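Local atomic coordinates of De novo designed protein CA01 (Synthetic construct, PDB entry 5E6G), a protein that has no known natural function, being a de novo, computationally designed all-helical protein from work on designing structurally distinct proteins with evolution-inspired strategies. Residues 47-50 / 56-59; 108-113 / 125-130. One frame throughout, in Å; residues are numbered along the deposited sequence.

Interaction 1: residues 47-50 / 56-59; sequences IARN and REDR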
# COMPACT_ATOMS: atom_id res chain seq x y z
N ILE A 47 5.16 17.09 -6.56
CA ILE A 47 4.14 18.03 -7.02
C ILE A 47 3.44 18.70 -5.85
O ILE A 47 3.25 19.92 -5.84
CB ILE A 47 3.09 17.32 -7.91
CG1 ILE A 47 3.76 16.78 -9.18
CG2 ILE A 47 1.96 18.28 -8.28
CD1 ILE A 47 2.84 15.95 -10.07
N ALA A 48 3.05 17.91 -4.86
CA ALA A 48 2.34 18.42 -3.69
C ALA A 48 3.21 19.40 -2.91
O ALA A 48 2.74 20.42 -2.42
CB ALA A 48 1.89 17.28 -2.80
N ARG A 49 4.50 19.07 -2.79
CA ARG A 49 5.44 19.88 -2.02
C ARG A 49 5.74 21.20 -2.74
O ARG A 49 5.83 22.25 -2.10
CB ARG A 49 6.73 19.10 -1.78
CG ARG A 49 7.68 19.75 -0.78
CD ARG A 49 8.95 18.93 -0.61
NE ARG A 49 9.73 18.87 -1.85
CZ ARG A 49 10.35 17.79 -2.30
NH1 ARG A 49 10.31 16.65 -1.63
NH2 ARG A 49 11.03 17.85 -3.44
N ASN A 50 5.90 21.13 -4.05
CA ASN A 50 6.17 22.32 -4.85
C ASN A 50 5.01 23.30 -4.81
O ASN A 50 5.21 24.51 -4.95
CB ASN A 50 6.46 21.93 -6.31
CG ASN A 50 7.79 21.21 -6.47
OD1 ASN A 50 8.65 21.27 -5.59
ND2 ASN A 50 7.96 20.55 -7.61
N ARG A 56 -1.76 17.22 1.42
CA ARG A 56 -1.67 16.27 0.32
C ARG A 56 -0.32 15.54 0.33
O ARG A 56 -0.26 14.33 0.10
CB ARG A 56 -1.87 17.00 -1.01
CG ARG A 56 -2.12 16.11 -2.21
CD ARG A 56 -2.71 16.92 -3.35
NE ARG A 56 -3.98 17.54 -2.96
CZ ARG A 56 -5.15 16.92 -2.95
NH1 ARG A 56 -5.25 15.65 -3.33
NH2 ARG A 56 -6.24 17.58 -2.58
N GLU A 57 0.74 16.29 0.59
CA GLU A 57 2.09 15.72 0.61
C GLU A 57 2.21 14.65 1.68
O GLU A 57 2.69 13.55 1.41
CB GLU A 57 3.14 16.82 0.84
CG GLU A 57 4.56 16.32 0.77
CD GLU A 57 5.60 17.41 1.01
OE1 GLU A 57 5.24 18.60 0.88
OE2 GLU A 57 6.78 17.07 1.29
N ASP A 58 1.77 14.97 2.89
CA ASP A 58 1.83 14.04 4.01
C ASP A 58 1.09 12.74 3.70
O ASP A 58 1.60 11.65 3.95
CB ASP A 58 1.25 14.67 5.28
CG ASP A 58 2.08 15.84 5.78
OD1 ASP A 58 3.24 15.98 5.34
OD2 ASP A 58 1.58 16.61 6.62
N ARG A 59 -0.12 12.88 3.15
CA ARG A 59 -0.94 11.72 2.81
C ARG A 59 -0.21 10.80 1.84
O ARG A 59 -0.22 9.58 2.01
CB ARG A 59 -2.27 12.18 2.22
CG ARG A 59 -3.23 12.76 3.24
CD ARG A 59 -4.37 13.51 2.57
NE ARG A 59 -5.07 12.68 1.60
CZ ARG A 59 -5.78 13.14 0.58
NH1 ARG A 59 -5.90 14.45 0.38
NH2 ARG A 59 -6.38 12.30 -0.25

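Interaction 2: residues 108-113 / 125-130; sequences EELVKR and ARQLVF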
# COMPACT_ATOMS: atom_id res chain seq x y z
N GLU A 108 -7.82 -6.76 4.04
CA GLU A 108 -8.55 -8.00 4.28
C GLU A 108 -9.62 -8.22 3.22
O GLU A 108 -9.85 -9.34 2.78
CB GLU A 108 -9.19 -7.97 5.67
CG GLU A 108 -8.19 -8.05 6.81
CD GLU A 108 -8.81 -7.80 8.17
OE1 GLU A 108 -10.06 -7.73 8.24
OE2 GLU A 108 -8.06 -7.66 9.15
N GLU A 109 -10.26 -7.13 2.82
CA GLU A 109 -11.29 -7.17 1.79
C GLU A 109 -10.67 -7.50 0.43
O GLU A 109 -11.23 -8.26 -0.35
CB GLU A 109 -12.04 -5.84 1.74
CG GLU A 109 -13.38 -5.90 1.02
CD GLU A 109 -14.24 -4.67 1.27
OE1 GLU A 109 -14.06 -4.00 2.32
OE2 GLU A 109 -15.10 -4.36 0.42
N LEU A 110 -9.50 -6.91 0.17
CA LEU A 110 -8.80 -7.13 -1.10
C LEU A 110 -8.25 -8.54 -1.22
O LEU A 110 -8.21 -9.10 -2.32
CB LEU A 110 -7.66 -6.12 -1.25
CG LEU A 110 -8.06 -4.68 -1.60
CD1 LEU A 110 -6.84 -3.77 -1.54
CD2 LEU A 110 -8.71 -4.60 -2.97
N VAL A 111 -7.82 -9.12 -0.10
CA VAL A 111 -7.33 -10.50 -0.09
C VAL A 111 -8.44 -11.43 -0.54
O VAL A 111 -8.23 -12.30 -1.39
CB VAL A 111 -6.84 -10.91 1.32
CG1 VAL A 111 -6.72 -12.43 1.45
CG2 VAL A 111 -5.51 -10.24 1.63
N LYS A 112 -9.63 -11.25 0.03
CA LYS A 112 -10.82 -11.99 -0.36
C LYS A 112 -11.06 -11.92 -1.86
O LYS A 112 -11.24 -12.94 -2.53
CB LYS A 112 -12.04 -11.45 0.37
CG LYS A 112 -12.21 -11.96 1.80
CD LYS A 112 -12.89 -10.91 2.69
CE LYS A 112 -14.08 -10.23 2.01
NZ LYS A 112 -14.75 -9.26 2.92
N ARG A 113 -11.06 -10.70 -2.39
CA ARG A 113 -11.34 -10.48 -3.80
C ARG A 113 -10.19 -10.95 -4.69
O ARG A 113 -10.38 -11.27 -5.86
CB ARG A 113 -11.64 -9.00 -4.06
CG ARG A 113 -13.06 -8.61 -3.68
CD ARG A 113 -13.29 -7.12 -3.82
NE ARG A 113 -13.04 -6.64 -5.18
CZ ARG A 113 -13.87 -6.82 -6.21
NH1 ARG A 113 -15.01 -7.48 -6.05
NH2 ARG A 113 -13.55 -6.34 -7.40
N ALA A 125 -2.62 -4.07 -5.51
CA ALA A 125 -1.59 -3.14 -5.05
C ALA A 125 -2.11 -1.71 -4.99
O ALA A 125 -1.91 -1.02 -4.00
CB ALA A 125 -0.37 -3.23 -5.96
N ARG A 126 -2.77 -1.27 -6.06
CA ARG A 126 -3.24 0.11 -6.15
C ARG A 126 -4.30 0.42 -5.10
O ARG A 126 -4.18 1.40 -4.36
CB ARG A 126 -3.79 0.39 -7.55
CG ARG A 126 -2.73 0.37 -8.63
CD ARG A 126 -3.16 1.12 -9.87
NE ARG A 126 -2.06 1.27 -10.81
CZ ARG A 126 -1.09 2.18 -10.69
NH1 ARG A 126 -1.09 3.03 -9.68
NH2 ARG A 126 -0.12 2.23 -11.59
N GLN A 127 -5.33 -0.41 -5.03
CA GLN A 127 -6.43 -0.19 -4.10
C GLN A 127 -5.97 -0.31 -2.64
O GLN A 127 -6.50 0.37 -1.76
CB GLN A 127 -7.56 -1.17 -4.38
CG GLN A 127 -8.28 -0.88 -5.69
CD GLN A 127 -9.36 -1.89 -6.01
OE1 GLN A 127 -10.02 -2.41 -5.11
NE2 GLN A 127 -9.55 -2.17 -7.29
N LEU A 128 -4.99 -1.17 -2.40
CA LEU A 128 -4.46 -1.36 -1.05
C LEU A 128 -3.79 -0.08 -0.56
O LEU A 128 -3.99 0.34 0.58
CB LEU A 128 -3.46 -2.52 -1.03
CG LEU A 128 -2.79 -2.84 0.31
CD1 LEU A 128 -3.81 -3.41 1.30
CD2 LEU A 128 -1.64 -3.81 0.11
N VAL A 129 -3.01 0.54 -1.42
CA VAL A 129 -2.23 1.72 -1.05
C VAL A 129 -3.06 3.00 -1.10
O VAL A 129 -2.94 3.85 -0.22
CB VAL A 129 -0.99 1.87 -1.98
CG1 VAL A 129 -0.25 3.17 -1.70
CG2 VAL A 129 -0.06 0.68 -1.80
N PHE A 130 -3.90 3.13 -2.12
CA PHE A 130 -4.56 4.41 -2.39
C PHE A 130 -5.90 4.59 -1.69
O PHE A 130 -6.30 5.72 -1.40
CB PHE A 130 -4.75 4.59 -3.90
CG PHE A 130 -3.49 4.98 -4.62
CD1 PHE A 130 -3.08 6.30 -4.65
CD2 PHE A 130 -2.71 4.03 -5.27
CE1 PHE A 130 -1.92 6.67 -5.30
CE2 PHE A 130 -1.55 4.39 -5.92
CZ PHE A 130 -1.16 5.72 -5.94

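Interaction 1: residues 47-50 / 56-59
Ala48 sets its methyl against the backbone of Glu57: Ala48 CB lies 3.7 Å from Glu57 N, and the two CB atoms, Ala48 and Glu57, stand 3.9 Å apart. Both bonds from CA to CB point into the contact, and the small methyl is consistent with the close backbone approach, with Ala48 CA 5.1 Å from Glu57 CA. On one flank Ala48 CB also comes within 4.2 Å of Arg56 CB, the aliphatic root of that side chain. On the other, Glu57 extends across the base of Arg49. Its CG is anti to the backbone N (chi1 -176°) and the chain stays straight beyond, which carries the carboxylate over the Arg49 methylenes. Glu57 OE1 sits 3.1 Å from Arg49 CB, while Glu57 OE2 lies 3.4 Å from Arg49 CD, so the acid meets the stem of the arginine and not its head.

These residues belong to an α-hairpin (helical hairpin): helix 24-50 ends here, a short connection follows, and helix 54-75 sets off beside it from its first turns.

Glu57 and Arg56 find their charged partners outside the two segments. Arg49 bends at chi3 (64°), and its head leads away; the guanidinium plane is turned 72° from the Glu57 carboxylate, and Arg49 NH1 remains 4.6 Å from Glu57 OE2, a distance at which attraction between opposite charges is probably modest. Glu57 OE2 is instead salt-bridged to NE of Arg61, one turn further along its own helix, which would steady the carboxylate above the Arg49 stem. Arg56 NE pairs with Asp53 in the connection between the helices.

Interaction 2: residues 108-113 / 125-130
Leu110 turns its CG anti to the carbonyl carbon (chi1 -75°) and keeps CD1 extended (chi2 173°), a combination that spreads its two methyls across helix 121-130, CD1 over Leu128 and CD2 over Gln127. The first goes deep: Leu110 CD1 lies 3.3 Å from Leu128 N and 3.6 Å from Leu128 CB. Leu110 CD1 also comes within 3.4 Å of Leu128 CA, shorter than usual for two carbons, evidence of tight local packing. Leu128 presents mainly its backbone and CB to this methyl, and its own side chain also touches Phe103 on helix 97-115.

Gln127 forms the outer border. Its extended chain crosses the leucine aslant, bringing Gln127 OE1 to 3.3 Å from Leu110 CD2, while Gln127 CB is 3.9 Å from that same CD2; the amide thus meets a methyl. The nearest CA atoms, those of Leu110 and Leu128, are 7.2 Å apart, a spacing spanned by the leucine. Cutting Leu110 back to an alanine removes both methyls and is likely to open a gap against Leu128 CB and the Gln127 stem.

On other sides of helix 121-130, Ala125 and Val129 pack on helix 24-50, and Val129 also meets helix 54-75. With the Leu110 methyls resting on the adjacent residues Gln127 and Leu128, and Gln127 at the margin, this is apolar helix-to-helix packing in an all-helical bundle, joining the short C-terminal helix to helix 97-115.

Overall arrangement
The two contacts lie on opposite sides of the chain's centre, their own centres about 23 Å apart and their nearest atoms about 7 Å apart. They share no helix: interaction 1 joins helices 24-50 and 54-75, and interaction 2 joins helices 97-115 and 121-130. The centre of interaction 1 is about 17 Å from the chain's centre, that of interaction 2 about 8 Å. Interaction 1 is partly buried, and its alanine-sized packing is flanked by charged chains; interaction 2 is buried and rests chiefly on leucine. The buried areas are similar, 182 and 156 Å². Helix 121-130 links the regions, since Val129 touches both helices of interaction 1, away from the 47-50 and 56-59 segments.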